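Local coordinates for uncharacterized protein (PDB 4QPV) that is of unknown function but belongs to the DUF1672 family, with a fold described as kinked-helix-beta-beta-beta repeats, at residues 150-155 / 239-244; 224-229 / 274-279; 262-267 / 280-285. One frame throughout, in Å; residues are numbered along the deposited sequence. Where two conformers were deposited one is given.

In the fold
All three contacts belong to one mixed sheet and its two sides. Contact 1 lays helix 234-249 against the turn that leads into edge strand 154-155. It is partly buried, with aromatic rings inside and water-linked charges outside. Contact 2 is the buried one. It sets a tyrosine from the loop before strand 282-285 against strand 220-227, through a ring pair and one hydroxyl bond. Contact 3 is backbone pairing between strands 259-265 and 282-285, again partly buried. Contacts 1 and 3 meet where Met241 packs on Leu262 and Ile264, and Phe244 on Leu262. Contacts 2 and 3 meet at Ser265, which receives Lys279 NZ in the conformer given.

Contact 1: 150-155 / 239-244; sequences SKYKYT and DEMIDF
Tyr152 OH donates to Asp243 OD2 at 2.6 Å. The hydroxyl meets the oxygen from above the carboxylate plane, and ring and carboxylate planes lie 57° apart. Lys151 NZ gives the same hydroxyl a weak bond, 3.3 Å from Tyr152 OH. Lys151 NZ remains 4.2 Å from Asp243 OD2, beyond a salt bridge, yet its charge may still stabilise the carboxylate. The Tyr152 ring is sandwiched. Phe244 CB sits over the centre of one face, 3.6 Å from the ring centroid, a CH-pi contact. Lys151 CG lies over the opposite face. Phe244 CG, anti to its backbone N (chi1 -173°), is carried to the Tyr152 ring, 3.6 Å from Tyr152 CD2. The two rings are nearly parallel but slid apart. Tyr154 completes this aromatic cluster, which joins helix 234-249 to the type I turn 150-153 ahead of edge strand 154-155. Tyr154 OH lies 3.4 Å from Phe244 CZ and is hydrogen-bonded to Leu145 O. The selenomethionine Met241 packs at Tyr152, its CE against Tyr152 CB. Glu240 divides its carboxylate between two kinds of partner. OE1 forms a salt bridge with Lys229. OE2 accepts hydrogen bonds from water 1, which also donates to Lys151 O, and from water 3, at 2.7 Å from Glu240 OE2. Water 3 in turn accepts a weak bond from Lys153 NZ. Water 2 lies between Glu240 OE2 and Tyr152 O.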
loop_
_atom_site.group_PDB
_atom_site.type_symbol
_atom_site.label_atom_id
_atom_site.label_comp_id
_atom_site.label_asym_id
_atom_site.label_seq_id
_atom_site.Cartn_x
_atom_site.Cartn_y
_atom_site.Cartn_z
ATOM N N SER A 150 -4.445 -19.900 -11.015
ATOM C CA SER A 150 -4.473 -20.741 -12.209
ATOM C C SER A 150 -5.873 -20.808 -12.837
ATOM O O SER A 150 -6.011 -20.588 -14.049
ATOM C CB SER A 150 -3.958 -22.149 -11.900
ATOM O OG SER A 150 -4.118 -22.954 -13.052
ATOM N N LYS A 151 -6.898 -21.100 -12.018
ATOM C CA LYS A 151 -8.272 -21.242 -12.487
ATOM C C LYS A 151 -8.765 -19.958 -13.188
ATOM O O LYS A 151 -9.371 -20.067 -14.249
ATOM C CB LYS A 151 -9.216 -21.598 -11.321
ATOM C CG LYS A 151 -10.637 -21.936 -11.795
ATOM C CD LYS A 151 -11.621 -22.146 -10.668
ATOM C CE LYS A 151 -12.963 -22.579 -11.223
ATOM N NZ LYS A 151 -14.024 -22.550 -10.177
ATOM N N TYR A 152 -8.534 -18.779 -12.585
ATOM C CA TYR A 152 -9.033 -17.510 -13.134
ATOM C C TYR A 152 -7.982 -16.725 -13.914
ATOM O O TYR A 152 -8.223 -15.573 -14.301
ATOM C CB TYR A 152 -9.688 -16.663 -12.044
ATOM C CG TYR A 152 -10.944 -17.333 -11.524
ATOM C CD1 TYR A 152 -12.080 -17.458 -12.328
ATOM C CD2 TYR A 152 -10.980 -17.899 -10.249
ATOM C CE1 TYR A 152 -13.226 -18.103 -11.866
ATOM C CE2 TYR A 152 -12.115 -18.566 -9.783
ATOM C CZ TYR A 152 -13.239 -18.657 -10.591
ATOM O OH TYR A 152 -14.357 -19.299 -10.121
ATOM N N LYS A 153 -6.865 -17.402 -14.242
ATOM C CA LYS A 153 -5.834 -16.935 -15.155
ATOM C C LYS A 153 -5.329 -15.521 -14.829
ATOM O O LYS A 153 -5.511 -14.587 -15.622
ATOM C CB LYS A 153 -6.373 -16.988 -16.602
ATOM C CG LYS A 153 -6.771 -18.398 -17.053
ATOM C CD LYS A 153 -7.382 -18.381 -18.433
ATOM C CE LYS A 153 -7.738 -19.771 -18.952
ATOM N NZ LYS A 153 -8.845 -20.390 -18.183
ATOM N N TYR A 154 -4.710 -15.363 -13.666
ATOM C CA TYR A 154 -4.154 -14.068 -13.283
ATOM C C TYR A 154 -2.868 -14.261 -12.460
ATOM O O TYR A 154 -2.538 -15.363 -12.018
ATOM C CB TYR A 154 -5.199 -13.204 -12.483
ATOM C CG TYR A 154 -5.630 -13.803 -11.153
ATOM C CD1 TYR A 154 -4.822 -13.696 -10.014
ATOM C CD2 TYR A 154 -6.862 -14.436 -11.021
ATOM C CE1 TYR A 154 -5.198 -14.277 -8.801
ATOM C CE2 TYR A 154 -7.233 -15.051 -9.822
ATOM C CZ TYR A 154 -6.413 -14.945 -8.707
ATOM O OH TYR A 154 -6.806 -15.554 -7.541
ATOM N N THR A 155 -2.167 -13.164 -12.253
ATOM C CA THR A 155 -1.035 -13.012 -11.337
ATOM C C THR A 155 -1.252 -11.693 -10.639
ATOM O O THR A 155 -2.061 -10.872 -11.089
ATOM C CB THR A 155 0.342 -13.029 -12.084
ATOM O OG1 THR A 155 0.474 -11.821 -12.831
ATOM C CG2 THR A 155 0.543 -14.248 -12.987
ATOM N N ASP A 239 -17.366 -12.438 -17.149
ATOM C CA ASP A 239 -18.044 -13.623 -16.600
ATOM C C ASP A 239 -17.159 -14.372 -15.620
ATOM O O ASP A 239 -17.628 -14.735 -14.543
ATOM C CB ASP A 239 -18.524 -14.564 -17.694
ATOM C CG ASP A 239 -19.745 -13.995 -18.355
ATOM O OD1 ASP A 239 -20.869 -14.254 -17.851
ATOM O OD2 ASP A 239 -19.590 -13.280 -19.368
ATOM N N GLU A 240 -15.870 -14.533 -15.946
ATOM C CA GLU A 240 -14.940 -15.227 -15.046
ATOM C C GLU A 240 -14.795 -14.490 -13.713
ATOM O O GLU A 240 -14.757 -15.143 -12.673
ATOM C CB GLU A 240 -13.578 -15.400 -15.723
ATOM C CG GLU A 240 -13.611 -16.513 -16.756
ATOM C CD GLU A 240 -12.505 -16.348 -17.773
ATOM O OE1 GLU A 240 -12.692 -15.578 -18.743
ATOM O OE2 GLU A 240 -11.415 -16.916 -17.544
HETATM N N MSE A 241 -14.811 -13.136 -13.740
HETATM C CA MSE A 241 -14.700 -12.307 -12.532
HETATM C C MSE A 241 -15.989 -12.382 -11.701
HETATM O O MSE A 241 -15.924 -12.480 -10.465
HETATM C CB MSE A 241 -14.316 -10.862 -12.869
HETATM C CG MSE A 241 -12.848 -10.750 -13.357
HETATM SE SE MSE A 241 -11.544 -11.434 -12.017
HETATM C CE MSE A 241 -11.134 -13.137 -12.787
ATOM N N ILE A 242 -17.143 -12.422 -12.370
ATOM C CA ILE A 242 -18.422 -12.592 -11.677
ATOM C C ILE A 242 -18.388 -13.937 -10.956
ATOM O O ILE A 242 -18.769 -14.016 -9.797
ATOM C CB ILE A 242 -19.626 -12.496 -12.662
ATOM C CG1 ILE A 242 -19.858 -11.022 -13.095
ATOM C CG2 ILE A 242 -20.915 -13.121 -12.055
ATOM C CD1 ILE A 242 -20.798 -10.891 -14.366
ATOM N N ASP A 243 -17.884 -14.973 -11.635
ATOM C CA ASP A 243 -17.829 -16.312 -11.055
ATOM C C ASP A 243 -16.854 -16.368 -9.881
ATOM O O ASP A 243 -17.201 -16.917 -8.841
ATOM C CB ASP A 243 -17.482 -17.362 -12.115
ATOM C CG ASP A 243 -17.583 -18.769 -11.568
ATOM O OD1 ASP A 243 -18.700 -19.165 -11.150
ATOM O OD2 ASP A 243 -16.551 -19.480 -11.572
ATOM N N PHE A 244 -15.671 -15.754 -10.013
ATOM C CA PHE A 244 -14.723 -15.714 -8.921
ATOM C C PHE A 244 -15.339 -14.944 -7.725
ATOM O O PHE A 244 -15.196 -15.413 -6.605
ATOM C CB PHE A 244 -13.383 -15.103 -9.384
ATOM C CG PHE A 244 -12.236 -15.144 -8.387
ATOM C CD1 PHE A 244 -12.185 -16.119 -7.393
ATOM C CD2 PHE A 244 -11.184 -14.237 -8.479
ATOM C CE1 PHE A 244 -11.113 -16.175 -6.497
ATOM C CE2 PHE A 244 -10.112 -14.288 -7.581
ATOM C CZ PHE A 244 -10.083 -15.258 -6.599
HETATM O O HOH W 1 -11.231 -18.993 -15.809
HETATM O O HOH W 2 -10.045 -14.794 -16.217
HETATM O O HOH W 3 -10.460 -17.893 -19.822
#

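Contact 2: 224-229 / 274-279; sequences TLFSTK and PNYSKK
Thr224 lies over one face of the Tyr276 ring. Its CA is 3.8 Å from the ring centroid, a CH-pi contact offset toward the rim. Thr224 CG2 adds to the cover, 4.0 Å from Tyr276 CG. Next, Leu225 has its CB directed away from 274-279, and its carbonyl makes the contact. Tyr276 OH donates to Leu225 O at 2.7 Å. The donor is tilted 22° from the carbonyl plane. The acceptor lies at the edge of the tyrosine ring, near its plane. Tyr276 CG is anti to the backbone N (chi1 -165°), which starts the side chain on its way from the 3-10 segment 276-278 to the strand. Here the loop between strands 268-270 and 282-285 folds back on strand 220-227, which in the mixed sheet pairs with strands 154-155 and 259-265, among others. Phe226 follows with a T-shaped stack. The edge of Tyr276 points at the face of Phe226, with the planes 85° apart. The ring centroids of Phe226 and Tyr276 are separated by 5.2 Å. The nearest atoms are Phe226 CZ and Tyr276 CD1, at 3.6 Å. Tyr157 also meets the Phe226 ring, edge-to-face. In the conformer given, Lys279 crosses Phe226 at about a right angle and brings NZ to 3.4 Å from Phe226 CD2. That ammonium group is hydrogen-bonded to Tyr268 O, Ser265 OG and Asn266 OD1.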
loop_
_atom_site.group_PDB
_atom_site.type_symbol
_atom_site.label_atom_id
_atom_site.label_comp_id
_atom_site.label_asym_id
_atom_site.label_seq_id
_atom_site.Cartn_x
_atom_site.Cartn_y
_atom_site.Cartn_z
ATOM N N THR A 224 -5.445 -6.231 -7.282
ATOM C CA THR A 224 -4.590 -5.705 -8.363
ATOM C C THR A 224 -4.156 -6.928 -9.145
ATOM O O THR A 224 -3.055 -7.450 -8.953
ATOM C CB THR A 224 -3.394 -4.881 -7.803
ATOM O OG1 THR A 224 -2.588 -5.723 -6.962
ATOM C CG2 THR A 224 -3.842 -3.614 -7.041
ATOM N N LEU A 225 -5.079 -7.469 -9.944
ATOM C CA LEU A 225 -4.796 -8.693 -10.702
ATOM C C LEU A 225 -4.500 -8.394 -12.164
ATOM O O LEU A 225 -5.098 -7.509 -12.771
ATOM C CB LEU A 225 -5.965 -9.684 -10.599
ATOM C CG LEU A 225 -6.465 -9.975 -9.172
ATOM C CD1 LEU A 225 -7.632 -10.967 -9.209
ATOM C CD2 LEU A 225 -5.312 -10.506 -8.262
ATOM N N PHE A 226 -3.567 -9.153 -12.717
ATOM C CA PHE A 226 -3.144 -9.028 -14.109
ATOM C C PHE A 226 -3.495 -10.321 -14.843
ATOM O O PHE A 226 -2.993 -11.399 -14.494
ATOM C CB PHE A 226 -1.636 -8.741 -14.163
ATOM C CG PHE A 226 -1.224 -7.473 -13.450
ATOM C CD1 PHE A 226 -0.969 -7.477 -12.074
ATOM C CD2 PHE A 226 -1.079 -6.274 -14.150
ATOM C CE1 PHE A 226 -0.568 -6.305 -11.418
ATOM C CE2 PHE A 226 -0.604 -5.121 -13.505
ATOM C CZ PHE A 226 -0.359 -5.145 -12.143
ATOM N N SER A 227 -4.374 -10.232 -15.853
ATOM C CA SER A 227 -4.741 -11.407 -16.631
ATOM C C SER A 227 -3.503 -12.047 -17.292
ATOM O O SER A 227 -2.587 -11.331 -17.698
ATOM C CB SER A 227 -5.745 -11.028 -17.711
ATOM O OG SER A 227 -6.084 -12.158 -18.492
ATOM N N THR A 228 -3.493 -13.373 -17.427
ATOM C CA THR A 228 -2.414 -14.068 -18.144
ATOM C C THR A 228 -2.845 -14.318 -19.601
ATOM O O THR A 228 -2.075 -14.894 -20.370
ATOM C CB THR A 228 -1.993 -15.383 -17.450
ATOM O OG1 THR A 228 -3.111 -16.257 -17.398
ATOM C CG2 THR A 228 -1.417 -15.164 -16.048
ATOM N N LYS A 229 -4.064 -13.891 -19.982
ATOM C CA LYS A 229 -4.569 -14.022 -21.365
ATOM C C LYS A 229 -3.804 -13.109 -22.305
ATOM O O LYS A 229 -3.638 -11.933 -21.997
ATOM C CB LYS A 229 -6.062 -13.653 -21.479
ATOM C CG LYS A 229 -7.014 -14.503 -20.654
ATOM C CD LYS A 229 -8.427 -13.966 -20.811
ATOM C CE LYS A 229 -9.447 -14.808 -20.089
ATOM N NZ LYS A 229 -10.829 -14.329 -20.368
ATOM N N PRO A 274 4.310 2.590 -12.492
ATOM C CA PRO A 274 3.485 1.369 -12.346
ATOM C C PRO A 274 2.223 1.578 -11.520
ATOM O O PRO A 274 2.019 0.923 -10.493
ATOM C CB PRO A 274 4.453 0.391 -11.664
ATOM C CG PRO A 274 5.314 1.268 -10.818
ATOM C CD PRO A 274 5.539 2.507 -11.669
ATOM N N ASN A 275 1.357 2.466 -12.000
ATOM C CA ASN A 275 0.125 2.861 -11.324
ATOM C C ASN A 275 -1.069 2.027 -11.827
ATOM O O ASN A 275 -1.619 2.289 -12.903
ATOM C CB ASN A 275 -0.119 4.377 -11.544
ATOM C CG ASN A 275 -1.268 4.944 -10.752
ATOM O OD1 ASN A 275 -2.093 4.218 -10.193
ATOM N ND2 ASN A 275 -1.332 6.268 -10.669
ATOM N N TYR A 276 -1.498 1.055 -11.013
ATOM C CA TYR A 276 -2.627 0.186 -11.376
ATOM C C TYR A 276 -3.927 0.978 -11.591
ATOM O O TYR A 276 -4.727 0.602 -12.443
ATOM C CB TYR A 276 -2.839 -0.883 -10.290
ATOM C CG TYR A 276 -3.726 -2.022 -10.741
ATOM C CD1 TYR A 276 -3.189 -3.137 -11.380
ATOM C CD2 TYR A 276 -5.099 -2.002 -10.500
ATOM C CE1 TYR A 276 -4.006 -4.189 -11.809
ATOM C CE2 TYR A 276 -5.921 -3.052 -10.911
ATOM C CZ TYR A 276 -5.370 -4.135 -11.574
ATOM O OH TYR A 276 -6.177 -5.159 -11.984
ATOM N N SER A 277 -4.151 2.064 -10.815
ATOM C CA SER A 277 -5.398 2.843 -10.908
ATOM C C SER A 277 -5.600 3.498 -12.282
ATOM O O SER A 277 -6.740 3.860 -12.596
ATOM C CB SER A 277 -5.459 3.901 -9.814
ATOM O OG SER A 277 -4.611 4.996 -10.115
ATOM N N LYS A 278 -4.518 3.636 -13.099
ATOM C CA LYS A 278 -4.602 4.257 -14.434
ATOM C C LYS A 278 -4.894 3.211 -15.519
ATOM O O LYS A 278 -5.125 3.567 -16.677
ATOM C CB LYS A 278 -3.303 5.024 -14.767
ATOM C CG LYS A 278 -2.957 6.146 -13.784
ATOM C CD LYS A 278 -3.645 7.470 -14.112
ATOM C CE LYS A 278 -3.650 8.426 -12.944
ATOM N NZ LYS A 278 -4.615 8.011 -11.889
ATOM N N LYS A 279 -4.924 1.922 -15.143
ATOM C CA LYS A 279 -5.180 0.851 -16.110
ATOM C C LYS A 279 -6.670 0.657 -16.373
ATOM O O LYS A 279 -7.503 1.057 -15.551
ATOM C CB LYS A 279 -4.573 -0.469 -15.618
ATOM C CG LYS A 279 -3.044 -0.473 -15.599
ATOM C CD LYS A 279 -2.500 -1.889 -15.435
ATOM C CE LYS A 279 -2.744 -2.708 -16.686
ATOM N NZ LYS A 279 -2.465 -4.143 -16.462
#

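Contact 3: 262-267 / 280-285; sequences LQISNK and EVIEVG
Leu262 and Val284 exchange two backbone bonds. Leu262 N reaches Val284 O at 2.8 Å, and Val284 N returns to Leu262 O. Two residues further along, Ile264 and Ile282 form a second hydrogen-bonded pair. Ile282 N approaches Ile264 O nearly along the C=O axis, at 2.9 Å, while the return bond from Ile264 N to Ile282 O is longer, at 3.2 Å. Between these pairs stands the non-hydrogen-bonded pair Gln263 and Glu283. There Gln263 CA makes a CA-H...O contact with Ile282 O, and Glu283 CA makes another with Leu262 O.

The tight side carries Leu262, Ile264, Ile282 and Val284. Ile264 and Ile282 lie side by side, pointing the same way. Ile264 CG2 touches both Ile282 CB and CD1, at 3.8 Å from CB. Leu262 and Val284 are less closely matched, with their CB atoms 4.5 Å apart.

The other side is looser and more polar. Gln263 CG is anti to the carbonyl carbon (chi1 -70°), which sets it beside Glu283 CG. From there both chains run extended alongside each other. Gln263 NE2 gives Glu283 OE1 only a weak bond of 3.0 Å, bent to 141°, with amide and carboxylate planes 56° apart. Glu283 is exposed, and its OE2 has a further weak bond from Ser261. Val281 CG2 comes within 4.0 Å of Gln263 CD. Past Ser265 the direct backbone bonding gives way to water 4, which accepts from Asn266 N and donates to Glu280 O.

Strand 259-265 runs parallel to 220-227 on its other side. The arrangement is antiparallel pairing within a mixed sheet of the kinked-helix-beta-beta-beta fold, with helix 234-249 on the face of Leu262, Ile264, Ile282 and Val284.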
loop_
_atom_site.group_PDB
_atom_site.type_symbol
_atom_site.label_atom_id
_atom_site.label_comp_id
_atom_site.label_asym_id
_atom_site.label_seq_id
_atom_site.Cartn_x
_atom_site.Cartn_y
_atom_site.Cartn_z
ATOM N N LEU A 262 -13.117 -6.852 -6.459
ATOM C CA LEU A 262 -12.264 -7.582 -7.369
ATOM C C LEU A 262 -11.981 -6.724 -8.601
ATOM O O LEU A 262 -12.916 -6.259 -9.258
ATOM C CB LEU A 262 -13.052 -8.861 -7.737
ATOM C CG LEU A 262 -12.360 -10.113 -8.227
ATOM C CD1 LEU A 262 -11.253 -10.602 -7.255
ATOM C CD2 LEU A 262 -13.393 -11.214 -8.446
ATOM N N GLN A 263 -10.691 -6.479 -8.896
ATOM C CA GLN A 263 -10.251 -5.785 -10.101
ATOM C C GLN A 263 -9.246 -6.646 -10.832
ATOM O O GLN A 263 -8.380 -7.263 -10.203
ATOM C CB GLN A 263 -9.647 -4.395 -9.847
ATOM C CG GLN A 263 -10.663 -3.333 -9.405
ATOM C CD GLN A 263 -10.061 -1.936 -9.395
ATOM O OE1 GLN A 263 -8.863 -1.737 -9.550
ATOM N NE2 GLN A 263 -10.876 -0.931 -9.180
ATOM N N ILE A 264 -9.360 -6.669 -12.167
ATOM C CA ILE A 264 -8.455 -7.375 -13.069
ATOM C C ILE A 264 -8.221 -6.494 -14.300
ATOM O O ILE A 264 -9.127 -5.792 -14.749
ATOM C CB ILE A 264 -8.923 -8.819 -13.450
ATOM C CG1 ILE A 264 -7.729 -9.638 -14.062
ATOM C CG2 ILE A 264 -10.168 -8.783 -14.381
ATOM C CD1 ILE A 264 -7.895 -11.177 -14.196
ATOM N N SER A 265 -7.004 -6.543 -14.829
ATOM C CA SER A 265 -6.617 -5.799 -16.029
ATOM C C SER A 265 -5.805 -6.701 -16.976
ATOM O O SER A 265 -5.630 -7.891 -16.696
ATOM C CB SER A 265 -5.812 -4.566 -15.636
ATOM O OG SER A 265 -4.604 -4.949 -14.984
ATOM N N ASN A 266 -5.217 -6.122 -18.036
ATOM C CA ASN A 266 -4.379 -6.917 -18.940
ATOM C C ASN A 266 -3.023 -7.240 -18.239
ATOM O O ASN A 266 -2.794 -6.826 -17.088
ATOM C CB ASN A 266 -4.218 -6.227 -20.311
ATOM C CG ASN A 266 -3.366 -4.978 -20.331
ATOM O OD1 ASN A 266 -2.566 -4.707 -19.424
ATOM N ND2 ASN A 266 -3.479 -4.212 -21.407
ATOM N N LYS A 267 -2.146 -8.009 -18.910
ATOM C CA LYS A 267 -0.912 -8.512 -18.299
ATOM C C LYS A 267 0.203 -7.484 -18.156
ATOM O O LYS A 267 1.262 -7.826 -17.625
ATOM C CB LYS A 267 -0.381 -9.712 -19.127
ATOM C CG LYS A 267 0.118 -9.363 -20.526
ATOM C CD LYS A 267 0.770 -10.564 -21.226
ATOM C CE LYS A 267 -0.214 -11.600 -21.726
ATOM N NZ LYS A 267 0.476 -12.703 -22.451
ATOM N N GLU A 280 -6.989 0.022 -17.512
ATOM C CA GLU A 280 -8.361 -0.332 -17.870
ATOM C C GLU A 280 -8.688 -1.597 -17.101
ATOM O O GLU A 280 -7.977 -2.602 -17.232
ATOM C CB GLU A 280 -8.528 -0.514 -19.391
ATOM C CG GLU A 280 -9.952 -0.874 -19.791
ATOM C CD GLU A 280 -10.141 -1.270 -21.240
ATOM O OE1 GLU A 280 -9.853 -2.439 -21.580
ATOM O OE2 GLU A 280 -10.616 -0.421 -22.029
ATOM N N VAL A 281 -9.697 -1.545 -16.247
ATOM C CA VAL A 281 -10.002 -2.727 -15.429
ATOM C C VAL A 281 -11.443 -3.137 -15.498
ATOM O O VAL A 281 -12.317 -2.325 -15.792
ATOM C CB VAL A 281 -9.632 -2.473 -13.913
ATOM C CG1 VAL A 281 -8.132 -2.249 -13.715
ATOM C CG2 VAL A 281 -10.441 -1.321 -13.313
ATOM N N ILE A 282 -11.677 -4.389 -15.140
ATOM C CA ILE A 282 -12.965 -4.967 -14.813
ATOM C C ILE A 282 -13.076 -4.797 -13.317
ATOM O O ILE A 282 -12.103 -5.110 -12.617
ATOM C CB ILE A 282 -13.069 -6.474 -15.192
ATOM C CG1 ILE A 282 -13.104 -6.698 -16.689
ATOM C CG2 ILE A 282 -14.277 -7.141 -14.488
ATOM C CD1 ILE A 282 -12.851 -8.147 -17.046
ATOM N N GLU A 283 -14.231 -4.352 -12.808
ATOM C CA GLU A 283 -14.431 -4.257 -11.363
ATOM C C GLU A 283 -15.697 -5.017 -10.994
ATOM O O GLU A 283 -16.742 -4.791 -11.608
ATOM C CB GLU A 283 -14.492 -2.806 -10.898
ATOM C CG GLU A 283 -14.366 -2.640 -9.394
ATOM C CD GLU A 283 -14.315 -1.199 -8.916
ATOM O OE1 GLU A 283 -13.798 -0.331 -9.659
ATOM O OE2 GLU A 283 -14.788 -0.942 -7.785
ATOM N N VAL A 284 -15.588 -5.963 -10.050
ATOM C CA VAL A 284 -16.745 -6.725 -9.556
ATOM C C VAL A 284 -16.756 -6.643 -8.031
ATOM O O VAL A 284 -15.764 -6.998 -7.390
ATOM C CB VAL A 284 -16.799 -8.198 -10.051
ATOM C CG1 VAL A 284 -17.977 -8.935 -9.434
ATOM C CG2 VAL A 284 -16.862 -8.284 -11.577
ATOM N N GLY A 285 -17.877 -6.192 -7.460
ATOM C CA GLY A 285 -18.012 -6.124 -6.009
ATOM C C GLY A 285 -18.064 -7.516 -5.399
ATOM O O GLY A 285 -18.626 -8.440 -6.002
HETATM O O HOH W 4 -6.191 -3.538 -19.091
#